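CRISPR-associated endonuclease Cas9 (Campylobacter jejuni subsp. jejuni serotype O:2, PDB 5X2H) binds a guide RNA and cleaves both strands of matching target DNA with its RuvC-like and HNH nuclease domains in bacterial antiviral defence. Local coordinates at residues A[498-501]-A[502-505]; A[686-690]-A[691-695]. All coordinates share one frame; numbering follows the deposited sequence.

Interaction 1. Residues A[498-501]-A[502-505]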
loop_
_atom_site.group_PDB
_atom_site.type_symbol
_atom_site.label_atom_id
_atom_site.label_comp_id
_atom_site.label_asym_id
_atom_site.label_seq_id
_atom_site.Cartn_x
_atom_site.Cartn_y
_atom_site.Cartn_z
ATOM N N VAL A 498 -11.121 10.217 -14.913
ATOM C CA VAL A 498 -11.589 11.512 -14.430
ATOM C C VAL A 498 -12.695 12.048 -15.329
ATOM O O VAL A 498 -13.660 12.663 -14.857
ATOM C CB VAL A 498 -10.409 12.498 -14.326
ATOM C CG1 VAL A 498 -10.908 13.903 -14.050
ATOM C CG2 VAL A 498 -9.447 12.055 -13.232
ATOM N N LEU A 499 -12.582 11.809 -16.636
ATOM C CA LEU A 499 -13.586 12.296 -17.577
ATOM C C LEU A 499 -14.925 11.597 -17.366
ATOM O O LEU A 499 -15.969 12.255 -17.275
ATOM C CB LEU A 499 -13.087 12.106 -19.009
ATOM C CG LEU A 499 -14.014 12.514 -20.156
ATOM C CD1 LEU A 499 -13.232 13.254 -21.232
ATOM C CD2 LEU A 499 -14.714 11.298 -20.751
ATOM N N ASN A 500 -14.918 10.262 -17.294
ATOM C CA ASN A 500 -16.161 9.526 -17.071
ATOM C C ASN A 500 -16.756 9.850 -15.709
ATOM O O ASN A 500 -17.980 9.932 -15.558
ATOM C CB ASN A 500 -15.915 8.022 -17.197
ATOM C CG ASN A 500 -15.580 7.600 -18.610
ATOM O OD1 ASN A 500 -16.176 8.082 -19.574
ATOM N ND2 ASN A 500 -14.623 6.690 -18.743
ATOM N N TYR A 501 -15.900 10.035 -14.703
ATOM C CA TYR A 501 -16.361 10.400 -13.369
ATOM C C TYR A 501 -16.975 11.796 -13.352
ATOM O O TYR A 501 -17.903 12.055 -12.578
ATOM C CB TYR A 501 -15.183 10.265 -12.398
ATOM C CG TYR A 501 -15.228 11.029 -11.090
ATOM C CD1 TYR A 501 -16.339 10.990 -10.254
ATOM C CD2 TYR A 501 -14.112 11.735 -10.656
ATOM C CE1 TYR A 501 -16.350 11.678 -9.047
ATOM C CE2 TYR A 501 -14.112 12.417 -9.458
ATOM C CZ TYR A 501 -15.228 12.385 -8.656
ATOM O OH TYR A 501 -15.210 13.073 -7.463
ATOM N N THR A 502 -16.511 12.689 -14.226
ATOM C CA THR A 502 -17.042 14.047 -14.235
ATOM C C THR A 502 -18.366 14.132 -14.988
ATOM O O THR A 502 -19.301 14.794 -14.526
ATOM C CB THR A 502 -16.019 15.008 -14.840
ATOM O OG1 THR A 502 -14.790 14.924 -14.105
ATOM C CG2 THR A 502 -16.532 16.440 -14.785
ATOM N N LYS A 503 -18.476 13.467 -16.140
ATOM C CA LYS A 503 -19.703 13.569 -16.920
ATOM C C LYS A 503 -20.827 12.696 -16.375
ATOM O O LYS A 503 -21.987 12.916 -16.734
ATOM C CB LYS A 503 -19.443 13.220 -18.389
ATOM C CG LYS A 503 -19.075 11.771 -18.673
ATOM C CD LYS A 503 -19.027 11.538 -20.179
ATOM C CE LYS A 503 -18.278 10.264 -20.544
ATOM N NZ LYS A 503 -18.992 9.023 -20.132
ATOM N N ASP A 504 -20.517 11.725 -15.518
ATOM C CA ASP A 504 -21.563 10.903 -14.924
ATOM C C ASP A 504 -22.219 11.557 -13.715
ATOM O O ASP A 504 -23.339 11.177 -13.359
ATOM C CB ASP A 504 -21.006 9.539 -14.506
ATOM C CG ASP A 504 -20.879 8.574 -15.666
ATOM O OD1 ASP A 504 -21.129 8.983 -16.819
ATOM O OD2 ASP A 504 -20.534 7.399 -15.419
ATOM N N TYR A 505 -21.559 12.529 -13.080
ATOM C CA TYR A 505 -22.013 13.035 -11.792
ATOM C C TYR A 505 -22.121 14.549 -11.684
ATOM O O TYR A 505 -22.647 15.028 -10.673
ATOM C CB TYR A 505 -21.087 12.534 -10.670
ATOM C CG TYR A 505 -21.257 11.065 -10.367
ATOM C CD1 TYR A 505 -22.167 10.638 -9.410
ATOM C CD2 TYR A 505 -20.518 10.105 -11.044
ATOM C CE1 TYR A 505 -22.334 9.300 -9.131
ATOM C CE2 TYR A 505 -20.679 8.761 -10.773
ATOM C CZ TYR A 505 -21.589 8.365 -9.814
ATOM O OH TYR A 505 -21.757 7.030 -9.533
#
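Thr502 turns back onto Val498 through its hydroxyl: OG1 donates to Val498 O at 2.6 Å. The chi1 of -57° sets OG1 beside its own backbone N, and this permits the bond. Thr502 N also reaches Val498 O, at 2.9 Å, from the opposite face of the carbonyl plane, so two donors hold this one oxygen. The residues lie on helix 493-505 of the RuvC-like domain, which has the RNase H fold; Leu499 and Thr502 both touch Val530 of strand 530-532, while Val498 and Tyr501 pack on helix 456-476. Lys503 runs alongside Asn500, with its CG wedged between backbone N and carbonyl carbon (chi1 67°) and a bend at chi4. NZ thereby meets Asn500 OD1 at 3.0 Å, tilted 23° from the amide plane, and Lys503 CE rests 3.7 Å from Leu499 CD2. The other end of the amide, Asn500 ND2, makes a weak hydrogen bond to an RNA phosphate. Along the backbone, Lys503 N donates to Leu499 O at 3.0 Å and Asp504 N to Asn500 O at 3.1 Å. The edge of the Tyr505 ring, at CD2, lies 3.6 Å from Tyr501 O. Outside the two segments, Thr502 OG1 is hydrogen-bonded to Tyr465 OH and Tyr501 OH to Pro442 O.

Interaction 2. Residues A[686-690]-A[691-695]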
loop_
_atom_site.group_PDB
_atom_site.type_symbol
_atom_site.label_atom_id
_atom_site.label_comp_id
_atom_site.label_asym_id
_atom_site.label_seq_id
_atom_site.Cartn_x
_atom_site.Cartn_y
_atom_site.Cartn_z
ATOM N N ILE A 686 4.933 28.154 17.535
ATOM C CA ILE A 686 5.677 29.405 17.610
ATOM C C ILE A 686 5.127 30.231 18.760
ATOM O O ILE A 686 3.914 30.457 18.852
ATOM C CB ILE A 686 5.594 30.180 16.285
ATOM C CG1 ILE A 686 6.217 29.357 15.156
ATOM C CG2 ILE A 686 6.268 31.543 16.412
ATOM C CD1 ILE A 686 7.619 28.865 15.460
ATOM N N PHE A 687 6.015 30.672 19.643
ATOM C CA PHE A 687 5.674 31.539 20.756
ATOM C C PHE A 687 6.375 32.880 20.586
ATOM O O PHE A 687 7.291 33.036 19.773
ATOM C CB PHE A 687 6.066 30.911 22.098
ATOM C CG PHE A 687 5.214 29.744 22.497
ATOM C CD1 PHE A 687 5.393 28.503 21.907
ATOM C CD2 PHE A 687 4.245 29.883 23.476
ATOM C CE1 PHE A 687 4.614 27.426 22.275
ATOM C CE2 PHE A 687 3.465 28.807 23.852
ATOM C CZ PHE A 687 3.649 27.578 23.251
ATOM N N LYS A 688 5.936 33.853 21.378
ATOM C CA LYS A 688 6.495 35.197 21.346
ATOM C C LYS A 688 6.567 35.712 22.773
ATOM O O LYS A 688 5.555 35.728 23.478
ATOM C CB LYS A 688 5.643 36.124 20.474
ATOM C CG LYS A 688 6.187 37.529 20.289
ATOM C CD LYS A 688 5.425 38.244 19.179
ATOM C CE LYS A 688 5.842 39.694 19.050
ATOM N NZ LYS A 688 5.391 40.490 20.222
ATOM N N HIS A 689 7.762 36.112 23.201
ATOM C CA HIS A 689 7.908 36.709 24.520
ATOM C C HIS A 689 7.125 38.015 24.579
ATOM O O HIS A 689 7.242 38.862 23.691
ATOM C CB HIS A 689 9.382 36.950 24.831
ATOM C CG HIS A 689 9.644 37.324 26.256
ATOM N ND1 HIS A 689 9.350 38.571 26.765
ATOM C CD2 HIS A 689 10.174 36.617 27.281
ATOM C CE1 HIS A 689 9.685 38.615 28.041
ATOM N NE2 HIS A 689 10.188 37.441 28.379
ATOM N N LYS A 690 6.323 38.173 25.635
ATOM C CA LYS A 690 5.382 39.286 25.702
ATOM C C LYS A 690 6.064 40.645 25.793
ATOM O O LYS A 690 5.444 41.654 25.442
ATOM C CB LYS A 690 4.440 39.113 26.896
ATOM C CG LYS A 690 3.537 37.895 26.815
ATOM C CD LYS A 690 2.241 38.133 27.576
ATOM C CE LYS A 690 1.355 36.900 27.568
ATOM N NZ LYS A 690 1.903 35.828 28.438
ATOM N N LYS A 691 7.312 40.705 26.255
ATOM C CA LYS A 691 7.973 41.984 26.472
ATOM C C LYS A 691 9.166 42.232 25.564
ATOM O O LYS A 691 9.434 43.389 25.232
ATOM C CB LYS A 691 8.421 42.110 27.935
ATOM C CG LYS A 691 7.262 42.125 28.925
ATOM C CD LYS A 691 6.124 43.011 28.420
ATOM C CE LYS A 691 4.933 43.018 29.369
ATOM N NZ LYS A 691 5.155 43.906 30.543
ATOM N N THR A 692 9.886 41.192 25.151
ATOM C CA THR A 692 11.006 41.366 24.234
ATOM C C THR A 692 10.614 41.186 22.773
ATOM O O THR A 692 11.384 41.583 21.892
ATOM C CB THR A 692 12.136 40.385 24.570
ATOM O OG1 THR A 692 11.691 39.044 24.335
ATOM C CG2 THR A 692 12.558 40.528 26.026
ATOM N N ASN A 693 9.450 40.595 22.502
ATOM C CA ASN A 693 8.936 40.328 21.161
ATOM C C ASN A 693 9.780 39.322 20.387
ATOM O O ASN A 693 9.613 39.187 19.168
ATOM C CB ASN A 693 8.783 41.620 20.351
ATOM C CG ASN A 693 7.773 42.567 20.957
ATOM O OD1 ASN A 693 6.707 42.145 21.404
ATOM N ND2 ASN A 693 8.104 43.852 20.987
ATOM N N LYS A 694 10.677 38.605 21.055
ATOM C CA LYS A 694 11.462 37.576 20.390
ATOM C C LYS A 694 10.654 36.292 20.261
ATOM O O LYS A 694 9.809 35.975 21.104
ATOM C CB LYS A 694 12.761 37.316 21.153
ATOM C CG LYS A 694 13.694 38.520 21.192
ATOM C CD LYS A 694 14.976 38.206 21.942
ATOM C CE LYS A 694 15.948 39.377 21.900
ATOM N NZ LYS A 694 17.207 39.081 22.646
ATOM N N PHE A 695 10.916 35.551 19.189
ATOM C CA PHE A 695 10.150 34.354 18.872
ATOM C C PHE A 695 10.869 33.102 19.359
ATOM O O PHE A 695 12.099 33.062 19.455
ATOM C CB PHE A 695 9.884 34.259 17.368
ATOM C CG PHE A 695 8.983 35.343 16.851
ATOM C CD1 PHE A 695 7.606 35.211 16.926
ATOM C CD2 PHE A 695 9.514 36.510 16.316
ATOM C CE1 PHE A 695 6.772 36.213 16.463
ATOM C CE2 PHE A 695 8.687 37.515 15.849
ATOM C CZ PHE A 695 7.311 37.368 15.923
#
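The His689 imidazole carries Thr692 on one face: the methyl CG2 sits 3.7 Å above the ring plane, displaced toward the rim, in a CH-pi contact. Lys691 CA occupies the ring edge in plane. At ND1 two backbone amides converge, Lys691 N at 3.0 Å and Thr692 N at 3.1 Å. Both bonds are nearly straight at hydrogen (160° and 162°), although the donors stand somewhat out of the ring plane. With chi1 at -169°, CG is set opposite the backbone N, and the imidazole is placed with ND1 facing the amides of Lys691 and Thr692. Tyr733 adds an edge-to-face ring contact.

The second ring, Phe695, is met obliquely: Lys688 CD approaches CE1 to 3.6 Å and Ile686 CG2 approaches CD1 to 3.9 Å, while Phe811 packs against it edge-to-face. Lys688 and Phe695 are a non-hydrogen-bonded antiparallel pair with side chains on the same sheet face.

Strands 683-689 and 695-700 form a beta hairpin, and this is its turn. His689 N donates to Lys694 O at 2.9 Å, and Asn693 N closes the turn on His689 O at 3.0 Å; Asn693 has a left-handed backbone conformation. Lys688 NZ is modelled against Asn693 OD1 at a doubtfully short distance; the two side chains lie side by side, pointing the same way.

With ND1 accepting two N-H groups, it is unlikely to carry a proton; His689 is therefore probably neutral, with its proton on NE2, and its side chain serves as an acceptor for the turn's amides.

Interaction 1 and interaction 2 are independent local contacts, one along helix 493-505 and the other at the turn of a hairpin. Their centres are 51 Å apart and their nearest atoms about 35 Å, and they follow one another along the chain. Interaction 1 is the closer to the predicted RuvC-like metal site, without forming part of it: the side chain of Leu499 is about 10 Å from that of Glu485, and that of Val498 about 11 Å from that of Asp14, both predicted magnesium ligands. Its nearest atom is about 3 Å from bound nucleic acid. Residues 686-695 lie away from the annotated sites, with their nearest atom about 8 Å from nucleic acid.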